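Neural cell adhesion molecule 1, 140 kDa isoform (Homo sapiens, PDB 2E3V) probably mediates adhesion between neural cells as a membrane glycoprotein, this fragment being its first fibronectin type III domain. Local coordinates at residues A[18-23]-A[104-109]. Residues are numbered along the deposited sequence; the frame is centred on the assembly and turned at random.
Sequences PYSSTA and QPVREP. Unlike the reference sequence in segment 104-109: Arg107 (reference Gly).
Gln104 N donates a hydrogen bond to Tyr19 O over 2.9 Å. The N-H...O angle is 150°, and the donor stands well above the carbonyl plane, 55° out of it. Beside this bond the packing is close: Ser20 CA lies 3.4 Å from Gln104 O in a CA-H...O contact, and Ser20 CB is almost as near, so both rest against one carbonyl oxygen. The Gln104 side chain runs alongside the Pro18 carbonyl, with CD and NE2 at Pro18 O. Its CG sits beside the backbone N (chi1 -59°), and the chain then extends until NE2 is 3.0 Å from Pro18 O; the poor angle there rules out counting this approach as a hydrogen bond. In the fibronectin type III sandwich, residues 18-23 form the hairpin turn between strands 12-18 and 23-28, closed by the hydrogen bond from Tyr19 N to Thr22 O, 2.7 Å. The contact ties this turn to the segment leaving the last strand, 91-102, and Gln104 also shares a backbone hydrogen bond with Glu77. Beyond Gln104 the fit slackens by degrees toward solvent. Ser20 CB is 3.7 Å from Pro105 O and 3.9 Å from Val106 CA, and past it a water 2.8 Å from Ser20 OG reaches Arg107 N only weakly, at 3.4 Å.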
loop_
_atom_site.group_PDB
_atom_site.type_symbol
_atom_site.label_atom_id
_atom_site.label_comp_id
_atom_site.label_asym_id
_atom_site.label_seq_id
_atom_site.Cartn_x
_atom_site.Cartn_y
_atom_site.Cartn_z
ATOM N N PRO A 18 -5.761 -9.903 -0.088
ATOM C CA PRO A 18 -6.972 -9.239 0.342
ATOM C C PRO A 18 -7.829 -10.100 1.265
ATOM O O PRO A 18 -7.887 -11.324 1.117
ATOM C CB PRO A 18 -7.704 -8.979 -0.974
ATOM C CG PRO A 18 -7.311 -10.113 -1.855
ATOM C CD PRO A 18 -5.948 -10.610 -1.374
ATOM N N TYR A 19 -8.460 -9.446 2.232
ATOM C CA TYR A 19 -9.424 -10.090 3.104
ATOM C C TYR A 19 -10.741 -9.381 2.837
ATOM O O TYR A 19 -10.899 -8.826 1.756
ATOM C CB TYR A 19 -8.948 -10.047 4.552
ATOM C CG TYR A 19 -7.634 -10.784 4.674
ATOM C CD1 TYR A 19 -7.608 -12.170 4.807
ATOM C CD2 TYR A 19 -6.419 -10.104 4.591
ATOM C CE1 TYR A 19 -6.404 -12.862 4.888
ATOM C CE2 TYR A 19 -5.207 -10.785 4.668
ATOM C CZ TYR A 19 -5.211 -12.166 4.822
ATOM O OH TYR A 19 -4.023 -12.858 4.912
ATOM N N SER A 20 -11.691 -9.399 3.763
ATOM C CA SER A 20 -12.986 -8.783 3.473
ATOM C C SER A 20 -13.009 -7.251 3.627
ATOM O O SER A 20 -13.626 -6.562 2.818
ATOM C CB SER A 20 -14.130 -9.465 4.237
ATOM O OG SER A 20 -13.929 -9.437 5.637
ATOM N N SER A 21 -12.337 -6.721 4.644
ATOM C CA SER A 21 -12.321 -5.273 4.864
ATOM C C SER A 21 -10.899 -4.721 4.947
ATOM O O SER A 21 -10.685 -3.532 5.223
ATOM C CB SER A 21 -13.123 -4.902 6.124
ATOM O OG SER A 21 -12.443 -5.297 7.306
ATOM N N THR A 22 -9.928 -5.596 4.708
ATOM C CA THR A 22 -8.526 -5.229 4.797
ATOM C C THR A 22 -7.747 -5.877 3.663
ATOM O O THR A 22 -8.219 -6.835 3.036
ATOM C CB THR A 22 -7.876 -5.667 6.140
ATOM O OG1 THR A 22 -7.850 -7.096 6.220
ATOM C CG2 THR A 22 -8.601 -5.094 7.357
ATOM N N ALA A 23 -6.561 -5.333 3.396
ATOM C CA ALA A 23 -5.659 -5.887 2.400
ATOM C C ALA A 23 -4.217 -5.682 2.836
ATOM O O ALA A 23 -3.823 -4.588 3.255
ATOM C CB ALA A 23 -5.889 -5.251 1.048
ATOM N N GLN A 104 -12.408 -9.956 -0.413
ATOM C CA GLN A 104 -13.238 -11.149 -0.322
ATOM C C GLN A 104 -14.617 -10.814 0.258
ATOM O O GLN A 104 -14.811 -9.729 0.817
ATOM C CB GLN A 104 -12.545 -12.175 0.576
ATOM C CG GLN A 104 -11.161 -12.617 0.099
ATOM C CD GLN A 104 -10.427 -13.484 1.114
ATOM O OE1 GLN A 104 -10.922 -13.738 2.213
ATOM N NE2 GLN A 104 -9.237 -13.942 0.746
ATOM N N PRO A 105 -15.594 -11.732 0.107
ATOM C CA PRO A 105 -16.827 -11.503 0.847
ATOM C C PRO A 105 -16.581 -11.778 2.330
ATOM O O PRO A 105 -15.589 -12.427 2.681
ATOM C CB PRO A 105 -17.792 -12.541 0.261
ATOM C CG PRO A 105 -16.926 -13.613 -0.289
ATOM C CD PRO A 105 -15.653 -12.951 -0.725
ATOM N N VAL A 106 -17.458 -11.273 3.190
ATOM C CA VAL A 106 -17.360 -11.544 4.622
ATOM C C VAL A 106 -17.401 -13.061 4.816
ATOM O O VAL A 106 -18.343 -13.728 4.376
ATOM C CB VAL A 106 -18.477 -10.829 5.418
ATOM C CG1 VAL A 106 -18.460 -11.248 6.884
ATOM C CG2 VAL A 106 -18.317 -9.313 5.295
ATOM N N ARG A 107 -16.355 -13.599 5.441
ATOM C CA ARG A 107 -16.215 -15.048 5.610
ATOM C C ARG A 107 -17.350 -15.655 6.432
ATOM O O ARG A 107 -17.909 -15.003 7.320
ATOM C CB ARG A 107 -14.842 -15.408 6.206
ATOM C CG ARG A 107 -14.666 -15.087 7.690
ATOM C CD ARG A 107 -13.203 -15.139 8.117
ATOM N NE ARG A 107 -12.580 -16.445 7.894
ATOM C CZ ARG A 107 -11.299 -16.718 8.133
ATOM N NH1 ARG A 107 -10.487 -15.780 8.605
ATOM N NH2 ARG A 107 -10.824 -17.933 7.897
ATOM N N GLU A 108 -17.692 -16.898 6.103
ATOM C CA GLU A 108 -18.728 -17.638 6.812
ATOM C C GLU A 108 -18.216 -17.987 8.211
ATOM O O GLU A 108 -17.169 -18.632 8.338
ATOM C CB GLU A 108 -19.091 -18.905 6.033
ATOM C CG GLU A 108 -20.285 -19.675 6.571
ATOM C CD GLU A 108 -20.596 -20.923 5.755
ATOM O OE1 GLU A 108 -21.357 -21.780 6.251
ATOM O OE2 GLU A 108 -20.080 -21.050 4.621
ATOM N N PRO A 109 -18.941 -17.542 9.261
ATOM C CA PRO A 109 -18.567 -17.797 10.658
ATOM C C PRO A 109 -18.316 -19.279 10.950
ATOM O O PRO A 109 -19.084 -20.139 10.509
ATOM C CB PRO A 109 -19.785 -17.296 11.445
ATOM C CG PRO A 109 -20.389 -16.257 10.571
ATOM C CD PRO A 109 -20.180 -16.745 9.165
HETATM O O HOH W 1 -13.897 -11.925 6.987
#